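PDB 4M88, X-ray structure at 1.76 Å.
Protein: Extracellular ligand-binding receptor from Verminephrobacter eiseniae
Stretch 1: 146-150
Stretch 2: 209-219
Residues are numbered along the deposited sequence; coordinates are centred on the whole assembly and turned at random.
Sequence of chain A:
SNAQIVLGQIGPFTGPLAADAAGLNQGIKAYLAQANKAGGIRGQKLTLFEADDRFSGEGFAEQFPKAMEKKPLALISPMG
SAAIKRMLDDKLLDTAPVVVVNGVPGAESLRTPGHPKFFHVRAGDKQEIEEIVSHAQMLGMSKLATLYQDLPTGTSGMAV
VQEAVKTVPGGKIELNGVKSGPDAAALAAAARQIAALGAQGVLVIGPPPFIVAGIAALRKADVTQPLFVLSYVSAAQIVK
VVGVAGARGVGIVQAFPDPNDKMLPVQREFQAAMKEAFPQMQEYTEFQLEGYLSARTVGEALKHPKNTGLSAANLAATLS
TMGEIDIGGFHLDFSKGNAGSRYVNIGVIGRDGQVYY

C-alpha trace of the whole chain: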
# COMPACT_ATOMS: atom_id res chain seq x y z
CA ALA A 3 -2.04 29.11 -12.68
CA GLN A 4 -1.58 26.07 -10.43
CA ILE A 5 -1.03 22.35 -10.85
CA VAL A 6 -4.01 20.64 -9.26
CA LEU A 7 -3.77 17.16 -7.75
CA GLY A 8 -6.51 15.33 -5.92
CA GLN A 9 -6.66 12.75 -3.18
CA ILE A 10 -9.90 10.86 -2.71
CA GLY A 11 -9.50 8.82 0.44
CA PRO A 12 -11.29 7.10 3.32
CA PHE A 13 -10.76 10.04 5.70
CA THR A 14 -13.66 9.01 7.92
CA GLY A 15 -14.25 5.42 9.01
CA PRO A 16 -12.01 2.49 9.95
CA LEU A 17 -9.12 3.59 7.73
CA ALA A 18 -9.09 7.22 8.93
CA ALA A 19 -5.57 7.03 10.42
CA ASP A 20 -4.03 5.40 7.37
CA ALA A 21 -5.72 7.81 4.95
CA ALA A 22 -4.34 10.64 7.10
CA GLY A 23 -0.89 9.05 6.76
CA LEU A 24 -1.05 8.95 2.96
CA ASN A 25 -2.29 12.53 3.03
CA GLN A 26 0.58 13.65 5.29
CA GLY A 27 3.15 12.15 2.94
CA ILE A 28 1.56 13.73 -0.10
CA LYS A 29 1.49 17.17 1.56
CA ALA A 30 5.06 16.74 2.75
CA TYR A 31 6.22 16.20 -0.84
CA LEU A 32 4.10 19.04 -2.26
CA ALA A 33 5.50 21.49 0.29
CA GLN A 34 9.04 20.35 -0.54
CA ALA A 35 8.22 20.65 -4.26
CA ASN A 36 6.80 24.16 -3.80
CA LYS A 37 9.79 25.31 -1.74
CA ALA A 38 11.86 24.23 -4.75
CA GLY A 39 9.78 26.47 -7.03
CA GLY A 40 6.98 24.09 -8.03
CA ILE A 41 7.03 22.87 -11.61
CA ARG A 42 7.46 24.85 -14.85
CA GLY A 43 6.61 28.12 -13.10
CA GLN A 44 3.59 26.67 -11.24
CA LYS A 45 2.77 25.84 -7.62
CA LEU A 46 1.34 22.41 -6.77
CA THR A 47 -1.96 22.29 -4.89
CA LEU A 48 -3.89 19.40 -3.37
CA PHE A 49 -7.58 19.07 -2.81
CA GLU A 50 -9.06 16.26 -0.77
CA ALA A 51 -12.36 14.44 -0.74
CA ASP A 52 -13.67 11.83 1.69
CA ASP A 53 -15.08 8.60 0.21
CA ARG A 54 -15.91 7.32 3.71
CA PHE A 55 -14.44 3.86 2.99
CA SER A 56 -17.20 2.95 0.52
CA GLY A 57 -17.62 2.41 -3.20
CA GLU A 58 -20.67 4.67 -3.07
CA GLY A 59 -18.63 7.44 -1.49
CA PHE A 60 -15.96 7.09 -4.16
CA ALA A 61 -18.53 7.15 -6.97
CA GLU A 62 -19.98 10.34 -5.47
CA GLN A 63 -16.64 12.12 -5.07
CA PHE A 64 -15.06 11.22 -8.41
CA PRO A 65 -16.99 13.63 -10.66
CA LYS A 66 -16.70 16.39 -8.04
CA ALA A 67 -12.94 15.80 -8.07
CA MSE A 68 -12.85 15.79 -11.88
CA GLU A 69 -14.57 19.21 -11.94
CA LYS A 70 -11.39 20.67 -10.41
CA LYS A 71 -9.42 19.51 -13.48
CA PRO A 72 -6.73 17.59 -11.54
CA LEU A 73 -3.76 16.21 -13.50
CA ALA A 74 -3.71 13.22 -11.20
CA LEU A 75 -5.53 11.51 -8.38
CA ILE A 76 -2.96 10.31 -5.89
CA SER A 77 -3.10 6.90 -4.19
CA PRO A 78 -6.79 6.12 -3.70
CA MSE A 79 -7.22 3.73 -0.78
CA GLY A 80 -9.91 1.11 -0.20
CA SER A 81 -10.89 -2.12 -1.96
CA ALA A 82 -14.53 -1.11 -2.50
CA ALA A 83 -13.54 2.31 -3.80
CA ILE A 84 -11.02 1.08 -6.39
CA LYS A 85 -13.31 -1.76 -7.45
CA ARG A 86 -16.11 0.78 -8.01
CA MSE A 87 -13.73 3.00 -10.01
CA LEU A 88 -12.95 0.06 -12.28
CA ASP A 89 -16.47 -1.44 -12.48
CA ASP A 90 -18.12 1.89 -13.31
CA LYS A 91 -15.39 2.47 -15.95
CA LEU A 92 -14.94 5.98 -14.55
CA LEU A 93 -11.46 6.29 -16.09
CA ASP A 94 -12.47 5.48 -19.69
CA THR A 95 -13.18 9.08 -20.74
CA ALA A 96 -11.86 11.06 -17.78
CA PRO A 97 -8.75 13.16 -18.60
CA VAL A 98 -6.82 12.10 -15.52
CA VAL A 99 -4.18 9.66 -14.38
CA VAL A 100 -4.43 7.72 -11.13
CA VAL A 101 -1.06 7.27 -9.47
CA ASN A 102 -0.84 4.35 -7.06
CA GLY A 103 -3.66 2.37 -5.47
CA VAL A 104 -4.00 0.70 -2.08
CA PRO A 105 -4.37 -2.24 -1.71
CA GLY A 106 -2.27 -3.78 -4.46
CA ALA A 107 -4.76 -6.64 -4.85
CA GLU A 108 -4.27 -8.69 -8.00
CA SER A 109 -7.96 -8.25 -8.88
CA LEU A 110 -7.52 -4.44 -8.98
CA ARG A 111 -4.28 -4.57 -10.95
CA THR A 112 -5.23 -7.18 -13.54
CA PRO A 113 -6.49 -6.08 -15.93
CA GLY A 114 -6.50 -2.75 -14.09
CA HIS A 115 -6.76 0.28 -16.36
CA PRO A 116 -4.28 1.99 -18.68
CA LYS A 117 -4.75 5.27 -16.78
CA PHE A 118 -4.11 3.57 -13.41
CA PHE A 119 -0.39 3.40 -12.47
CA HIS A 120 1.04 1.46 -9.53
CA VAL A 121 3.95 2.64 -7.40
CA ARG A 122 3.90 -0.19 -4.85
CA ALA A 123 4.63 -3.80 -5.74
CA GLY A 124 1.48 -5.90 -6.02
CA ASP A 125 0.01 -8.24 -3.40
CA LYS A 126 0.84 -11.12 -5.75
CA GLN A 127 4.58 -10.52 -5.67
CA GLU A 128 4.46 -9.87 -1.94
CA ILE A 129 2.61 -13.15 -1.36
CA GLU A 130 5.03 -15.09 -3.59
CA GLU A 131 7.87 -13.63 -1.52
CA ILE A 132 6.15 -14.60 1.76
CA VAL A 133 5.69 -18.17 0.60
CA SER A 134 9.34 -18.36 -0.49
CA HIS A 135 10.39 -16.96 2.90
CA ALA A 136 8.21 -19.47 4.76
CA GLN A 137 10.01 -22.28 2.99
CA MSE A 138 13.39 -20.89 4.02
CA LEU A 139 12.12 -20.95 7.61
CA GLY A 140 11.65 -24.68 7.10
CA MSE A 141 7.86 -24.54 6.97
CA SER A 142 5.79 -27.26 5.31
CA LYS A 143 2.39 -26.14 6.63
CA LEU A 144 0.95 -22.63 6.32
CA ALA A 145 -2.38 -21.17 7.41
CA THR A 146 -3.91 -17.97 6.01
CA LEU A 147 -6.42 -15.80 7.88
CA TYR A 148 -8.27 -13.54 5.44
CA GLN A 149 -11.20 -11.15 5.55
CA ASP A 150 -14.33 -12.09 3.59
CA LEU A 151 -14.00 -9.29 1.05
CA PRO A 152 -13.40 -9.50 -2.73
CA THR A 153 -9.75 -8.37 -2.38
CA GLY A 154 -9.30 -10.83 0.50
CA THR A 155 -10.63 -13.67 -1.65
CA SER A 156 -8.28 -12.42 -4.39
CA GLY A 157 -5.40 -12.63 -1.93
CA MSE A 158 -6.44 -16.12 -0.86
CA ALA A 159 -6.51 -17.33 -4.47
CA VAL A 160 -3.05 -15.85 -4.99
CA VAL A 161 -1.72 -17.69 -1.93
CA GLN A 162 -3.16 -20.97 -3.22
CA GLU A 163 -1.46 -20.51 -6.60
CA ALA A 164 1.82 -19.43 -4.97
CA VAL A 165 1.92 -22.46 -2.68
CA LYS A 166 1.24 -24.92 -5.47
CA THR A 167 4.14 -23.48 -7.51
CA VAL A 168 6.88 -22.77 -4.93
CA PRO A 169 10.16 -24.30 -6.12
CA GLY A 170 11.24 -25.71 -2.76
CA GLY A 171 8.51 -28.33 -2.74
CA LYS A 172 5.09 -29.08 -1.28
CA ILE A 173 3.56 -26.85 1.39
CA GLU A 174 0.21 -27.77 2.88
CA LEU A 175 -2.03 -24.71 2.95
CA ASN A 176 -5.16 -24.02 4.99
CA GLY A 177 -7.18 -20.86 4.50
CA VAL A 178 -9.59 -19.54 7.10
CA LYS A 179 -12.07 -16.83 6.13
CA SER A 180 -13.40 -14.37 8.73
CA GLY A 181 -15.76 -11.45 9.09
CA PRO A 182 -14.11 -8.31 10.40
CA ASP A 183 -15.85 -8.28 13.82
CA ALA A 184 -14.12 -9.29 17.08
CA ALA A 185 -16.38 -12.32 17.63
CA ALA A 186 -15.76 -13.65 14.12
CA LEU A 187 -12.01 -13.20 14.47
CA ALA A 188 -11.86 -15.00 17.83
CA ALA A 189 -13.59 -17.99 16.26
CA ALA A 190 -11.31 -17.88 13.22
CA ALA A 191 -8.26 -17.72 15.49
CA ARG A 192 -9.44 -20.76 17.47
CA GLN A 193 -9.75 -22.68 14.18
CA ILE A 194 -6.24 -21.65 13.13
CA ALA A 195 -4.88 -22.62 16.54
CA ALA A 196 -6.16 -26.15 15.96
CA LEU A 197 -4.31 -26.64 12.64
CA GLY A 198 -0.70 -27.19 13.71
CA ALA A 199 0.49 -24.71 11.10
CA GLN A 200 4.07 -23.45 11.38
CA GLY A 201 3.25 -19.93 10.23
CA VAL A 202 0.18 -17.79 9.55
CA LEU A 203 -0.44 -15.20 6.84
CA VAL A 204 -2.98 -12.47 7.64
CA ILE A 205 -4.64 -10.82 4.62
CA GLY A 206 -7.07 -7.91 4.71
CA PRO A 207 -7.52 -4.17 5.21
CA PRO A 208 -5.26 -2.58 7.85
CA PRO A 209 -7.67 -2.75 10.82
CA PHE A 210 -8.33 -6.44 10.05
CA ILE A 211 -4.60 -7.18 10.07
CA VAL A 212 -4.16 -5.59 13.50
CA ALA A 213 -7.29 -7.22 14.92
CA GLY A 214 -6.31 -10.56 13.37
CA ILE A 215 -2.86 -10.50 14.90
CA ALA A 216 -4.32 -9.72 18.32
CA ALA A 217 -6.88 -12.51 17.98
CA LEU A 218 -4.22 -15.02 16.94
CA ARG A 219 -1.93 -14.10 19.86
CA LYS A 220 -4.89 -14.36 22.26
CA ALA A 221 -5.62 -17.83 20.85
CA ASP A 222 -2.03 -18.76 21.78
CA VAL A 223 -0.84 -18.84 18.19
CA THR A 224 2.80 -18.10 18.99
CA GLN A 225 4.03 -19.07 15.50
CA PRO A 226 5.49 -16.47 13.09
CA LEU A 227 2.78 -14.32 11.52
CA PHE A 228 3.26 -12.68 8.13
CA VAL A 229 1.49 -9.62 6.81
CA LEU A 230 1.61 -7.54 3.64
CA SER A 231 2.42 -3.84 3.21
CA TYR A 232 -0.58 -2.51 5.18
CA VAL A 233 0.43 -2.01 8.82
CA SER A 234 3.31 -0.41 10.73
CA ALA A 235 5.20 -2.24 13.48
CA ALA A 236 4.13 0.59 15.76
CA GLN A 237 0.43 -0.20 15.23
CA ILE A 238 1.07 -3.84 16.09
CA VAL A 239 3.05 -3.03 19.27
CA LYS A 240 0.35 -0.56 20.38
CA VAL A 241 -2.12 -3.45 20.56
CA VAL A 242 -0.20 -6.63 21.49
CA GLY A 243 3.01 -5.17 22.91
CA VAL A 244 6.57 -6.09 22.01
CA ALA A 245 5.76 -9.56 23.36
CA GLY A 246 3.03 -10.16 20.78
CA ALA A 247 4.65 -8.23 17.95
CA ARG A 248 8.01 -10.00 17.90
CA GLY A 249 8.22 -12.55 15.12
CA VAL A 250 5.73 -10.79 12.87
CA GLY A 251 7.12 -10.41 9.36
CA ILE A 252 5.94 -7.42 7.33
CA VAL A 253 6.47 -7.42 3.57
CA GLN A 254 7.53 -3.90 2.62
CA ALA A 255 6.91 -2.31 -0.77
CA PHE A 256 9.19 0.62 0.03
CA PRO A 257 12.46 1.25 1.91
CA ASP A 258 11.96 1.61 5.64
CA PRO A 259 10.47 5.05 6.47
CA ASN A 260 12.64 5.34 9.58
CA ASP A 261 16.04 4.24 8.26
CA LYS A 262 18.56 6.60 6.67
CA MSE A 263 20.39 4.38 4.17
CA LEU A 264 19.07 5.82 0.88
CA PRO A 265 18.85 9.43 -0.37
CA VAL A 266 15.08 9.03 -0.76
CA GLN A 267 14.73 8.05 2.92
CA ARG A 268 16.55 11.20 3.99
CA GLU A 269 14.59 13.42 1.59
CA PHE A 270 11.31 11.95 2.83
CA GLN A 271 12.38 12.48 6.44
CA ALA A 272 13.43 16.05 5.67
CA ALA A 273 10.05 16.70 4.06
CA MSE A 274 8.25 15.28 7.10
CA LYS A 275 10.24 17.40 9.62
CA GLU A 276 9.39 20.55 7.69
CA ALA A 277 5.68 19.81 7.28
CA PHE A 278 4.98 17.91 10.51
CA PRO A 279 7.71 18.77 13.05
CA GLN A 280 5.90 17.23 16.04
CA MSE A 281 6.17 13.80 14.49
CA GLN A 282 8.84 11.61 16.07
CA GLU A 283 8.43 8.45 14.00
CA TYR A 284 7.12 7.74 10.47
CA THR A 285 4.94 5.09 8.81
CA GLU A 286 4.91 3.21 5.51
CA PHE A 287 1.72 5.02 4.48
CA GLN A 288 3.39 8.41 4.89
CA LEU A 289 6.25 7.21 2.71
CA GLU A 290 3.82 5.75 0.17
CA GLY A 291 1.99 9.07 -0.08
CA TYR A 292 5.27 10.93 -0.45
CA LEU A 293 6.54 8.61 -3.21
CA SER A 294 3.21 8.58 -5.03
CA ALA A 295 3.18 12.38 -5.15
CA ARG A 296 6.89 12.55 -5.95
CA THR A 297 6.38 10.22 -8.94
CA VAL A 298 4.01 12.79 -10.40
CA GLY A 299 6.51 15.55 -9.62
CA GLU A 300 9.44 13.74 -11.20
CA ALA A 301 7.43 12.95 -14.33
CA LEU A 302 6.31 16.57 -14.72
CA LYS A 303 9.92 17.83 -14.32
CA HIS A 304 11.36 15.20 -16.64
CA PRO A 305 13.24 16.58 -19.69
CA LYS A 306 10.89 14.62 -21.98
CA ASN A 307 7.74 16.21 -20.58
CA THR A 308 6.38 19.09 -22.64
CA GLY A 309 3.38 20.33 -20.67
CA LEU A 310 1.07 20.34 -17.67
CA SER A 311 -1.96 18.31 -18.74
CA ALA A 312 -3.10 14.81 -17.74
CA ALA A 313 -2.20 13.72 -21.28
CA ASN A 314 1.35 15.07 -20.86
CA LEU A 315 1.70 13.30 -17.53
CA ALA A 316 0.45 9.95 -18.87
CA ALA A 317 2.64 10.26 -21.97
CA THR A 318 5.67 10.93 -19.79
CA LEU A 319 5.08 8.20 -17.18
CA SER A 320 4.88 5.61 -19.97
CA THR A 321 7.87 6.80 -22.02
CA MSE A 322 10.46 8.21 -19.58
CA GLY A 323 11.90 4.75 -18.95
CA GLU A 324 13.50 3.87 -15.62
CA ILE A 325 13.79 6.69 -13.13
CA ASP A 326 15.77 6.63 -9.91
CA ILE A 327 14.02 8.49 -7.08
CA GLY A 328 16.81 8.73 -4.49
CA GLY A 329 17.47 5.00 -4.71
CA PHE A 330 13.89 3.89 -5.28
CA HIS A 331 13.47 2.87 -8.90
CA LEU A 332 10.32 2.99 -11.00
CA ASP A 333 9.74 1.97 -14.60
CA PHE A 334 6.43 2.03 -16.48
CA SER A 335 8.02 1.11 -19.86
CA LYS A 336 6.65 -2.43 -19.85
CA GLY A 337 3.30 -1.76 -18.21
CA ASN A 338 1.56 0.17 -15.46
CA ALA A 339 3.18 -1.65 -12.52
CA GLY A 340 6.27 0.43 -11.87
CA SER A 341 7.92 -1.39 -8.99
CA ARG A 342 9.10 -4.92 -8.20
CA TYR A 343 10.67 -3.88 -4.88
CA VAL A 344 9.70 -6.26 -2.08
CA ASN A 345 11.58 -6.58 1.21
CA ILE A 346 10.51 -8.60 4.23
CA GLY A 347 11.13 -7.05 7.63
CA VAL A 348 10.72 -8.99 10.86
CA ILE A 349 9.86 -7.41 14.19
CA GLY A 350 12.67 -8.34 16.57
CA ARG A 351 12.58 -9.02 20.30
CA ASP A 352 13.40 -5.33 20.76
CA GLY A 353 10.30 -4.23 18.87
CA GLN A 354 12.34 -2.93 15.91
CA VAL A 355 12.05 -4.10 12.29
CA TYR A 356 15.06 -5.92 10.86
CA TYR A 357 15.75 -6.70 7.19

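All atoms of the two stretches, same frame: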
# COMPACT_ATOMS: atom_id res chain seq x y z
N THR A 146 -3.64 -19.37 6.37
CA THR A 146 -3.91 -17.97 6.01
C THR A 146 -5.22 -17.55 6.66
O THR A 146 -6.21 -18.26 6.57
CB THR A 146 -4.06 -17.78 4.49
OG1 THR A 146 -2.88 -18.24 3.83
CG2 THR A 146 -4.30 -16.29 4.16
N LEU A 147 -5.20 -16.41 7.34
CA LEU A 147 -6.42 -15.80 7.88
C LEU A 147 -6.77 -14.63 6.98
O LEU A 147 -5.95 -13.73 6.81
CB LEU A 147 -6.16 -15.28 9.29
CG LEU A 147 -7.29 -14.47 9.95
CD1 LEU A 147 -8.54 -15.34 10.10
CD2 LEU A 147 -6.85 -13.93 11.31
N TYR A 148 -7.96 -14.63 6.36
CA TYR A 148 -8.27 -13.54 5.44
C TYR A 148 -9.68 -13.01 5.61
O TYR A 148 -10.59 -13.74 5.98
CB TYR A 148 -8.00 -13.94 3.98
CG TYR A 148 -8.97 -14.95 3.42
CD1 TYR A 148 -9.99 -14.55 2.57
CD2 TYR A 148 -8.86 -16.30 3.74
CE1 TYR A 148 -10.89 -15.46 2.05
CE2 TYR A 148 -9.76 -17.22 3.22
CZ TYR A 148 -10.76 -16.79 2.37
OH TYR A 148 -11.67 -17.67 1.85
N GLN A 149 -9.87 -11.72 5.36
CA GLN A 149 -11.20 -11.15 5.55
C GLN A 149 -12.07 -11.48 4.34
O GLN A 149 -11.59 -11.48 3.21
CB GLN A 149 -11.16 -9.63 5.75
CG GLN A 149 -12.54 -9.04 6.10
CD GLN A 149 -12.52 -7.54 6.28
OE1 GLN A 149 -11.54 -6.96 6.72
NE2 GLN A 149 -13.63 -6.89 5.93
N ASP A 150 -13.34 -11.76 4.61
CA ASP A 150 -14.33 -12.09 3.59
C ASP A 150 -14.72 -10.84 2.81
O ASP A 150 -15.77 -10.23 3.06
CB ASP A 150 -15.55 -12.75 4.24
CG ASP A 150 -16.53 -13.28 3.22
OD1 ASP A 150 -16.20 -13.31 2.02
OD2 ASP A 150 -17.64 -13.69 3.63
N PRO A 209 -7.16 -2.44 9.47
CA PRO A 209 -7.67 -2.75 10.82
C PRO A 209 -7.89 -4.26 11.04
O PRO A 209 -7.80 -4.72 12.18
CB PRO A 209 -9.00 -1.99 10.89
CG PRO A 209 -9.43 -1.83 9.46
CD PRO A 209 -8.15 -1.72 8.65
N PHE A 210 -8.17 -4.99 9.97
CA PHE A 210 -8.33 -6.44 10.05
C PHE A 210 -6.99 -7.12 10.35
O PHE A 210 -6.94 -8.11 11.07
CB PHE A 210 -8.91 -6.99 8.74
CG PHE A 210 -9.11 -8.48 8.74
CD1 PHE A 210 -10.31 -9.03 9.16
CD2 PHE A 210 -8.10 -9.34 8.30
CE1 PHE A 210 -10.50 -10.41 9.16
CE2 PHE A 210 -8.27 -10.72 8.30
CZ PHE A 210 -9.48 -11.26 8.73
N ILE A 211 -5.91 -6.60 9.79
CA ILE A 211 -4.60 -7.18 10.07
C ILE A 211 -4.27 -7.03 11.56
O ILE A 211 -3.86 -8.00 12.21
CB ILE A 211 -3.52 -6.52 9.22
CG1 ILE A 211 -3.77 -6.84 7.74
CG2 ILE A 211 -2.15 -7.02 9.63
CD1 ILE A 211 -3.00 -5.93 6.81
N VAL A 212 -4.45 -5.83 12.09
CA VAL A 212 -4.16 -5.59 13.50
C VAL A 212 -5.05 -6.45 14.40
O VAL A 212 -4.57 -7.11 15.33
CB VAL A 212 -4.30 -4.11 13.85
CG1 VAL A 212 -4.03 -3.89 15.32
CG2 VAL A 212 -3.33 -3.27 13.01
N ALA A 213 -6.35 -6.44 14.13
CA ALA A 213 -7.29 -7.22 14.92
C ALA A 213 -7.00 -8.71 14.80
O ALA A 213 -7.15 -9.45 15.77
CB ALA A 213 -8.71 -6.93 14.50
N GLY A 214 -6.58 -9.16 13.60
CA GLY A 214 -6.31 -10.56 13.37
C GLY A 214 -5.07 -11.02 14.12
O GLY A 214 -5.05 -12.11 14.69
N ILE A 215 -4.05 -10.19 14.12
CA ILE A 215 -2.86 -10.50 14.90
C ILE A 215 -3.22 -10.64 16.38
O ILE A 215 -2.81 -11.59 17.03
CB ILE A 215 -1.77 -9.43 14.73
CG1 ILE A 215 -1.25 -9.44 13.29
CG2 ILE A 215 -0.62 -9.68 15.71
CD1 ILE A 215 -0.29 -8.28 12.97
N ALA A 216 -3.99 -9.69 16.90
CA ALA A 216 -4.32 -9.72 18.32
C ALA A 216 -5.12 -10.97 18.65
O ALA A 216 -4.90 -11.60 19.68
CB ALA A 216 -5.08 -8.48 18.72
N ALA A 217 -6.05 -11.33 17.77
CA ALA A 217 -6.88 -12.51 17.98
C ALA A 217 -6.05 -13.79 17.96
O ALA A 217 -6.26 -14.69 18.78
CB ALA A 217 -7.98 -12.57 16.94
N LEU A 218 -5.12 -13.87 17.01
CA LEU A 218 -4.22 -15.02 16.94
C LEU A 218 -3.36 -15.15 18.20
O LEU A 218 -3.28 -16.23 18.78
CB LEU A 218 -3.36 -14.96 15.67
CG LEU A 218 -4.09 -15.22 14.35
CD1 LEU A 218 -3.22 -14.81 13.16
CD2 LEU A 218 -4.52 -16.69 14.22
N ARG A 219 -2.74 -14.06 18.65
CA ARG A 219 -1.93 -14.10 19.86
C ARG A 219 -2.77 -14.51 21.07
O ARG A 219 -2.33 -15.32 21.90
CB ARG A 219 -1.25 -12.74 20.13
CG ARG A 219 -0.18 -12.34 19.15
CD ARG A 219 0.74 -13.48 18.77
NE ARG A 219 1.93 -13.00 18.09
CZ ARG A 219 2.71 -13.74 17.30
NH1 ARG A 219 2.42 -15.02 17.06
NH2 ARG A 219 3.79 -13.21 16.74

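Residues 146-149 form a strand that packs against the helix of 209-219. The two axes approach to 9.3 Å, and their N-to-C directions differ by 138°, so the segments run roughly antiparallel but obliquely. The register follows: the CA atoms of Leu147 and Gly214 lie 7.6 Å apart, those of Gln149 and Phe210 7.1 Å. No hydrogen bond crosses the interface, which is held by van der Waals contact and one CH-pi interaction; the helix satisfies its own backbone, as in Gly214 N to Phe210 O at 2.8 Å.

Thr146 makes no contact: its CG2 stays 8.0 Å from Phe210 CE2. Leu147 points toward the helix, with chi1 t and chi2 p, and meets three residues. Its CG lies 4.1 Å from Phe210 CZ, and its CD2 lies 4.2 Å from Leu218 CD1, both apolar pairings. The same CD2 sits 4.0 Å from Gly214 CA, where the helix presents bare backbone; an ideal CB there would be a tight 3.2 Å from Leu147 CD2.

Tyr148 alternates, as expected in a strand, and directs its CB away. Its contribution is main chain: Tyr148 C is 3.6 Å from Phe210 CZ, approaching the ring obliquely.

Gln149 turns back toward the helix. Its CB stands over one face of the Phe210 ring, 3.5 Å from the centroid and 11° off the ring normal, the geometry of a CH-pi contact between aliphatic C-H groups and the aromatic cloud. With chi1 and chi2 both t, the chain extends until Gln149 OE1 comes 3.3 Å from Phe210 CB, a close approach to carbon. Phe210, itself t at chi1, thus touches three successive strand residues and has 99 Å² covered, the largest share in a contact burying 272 Å² over both sides. At Asp150 the strand has ended, and the end of its side chain leads away.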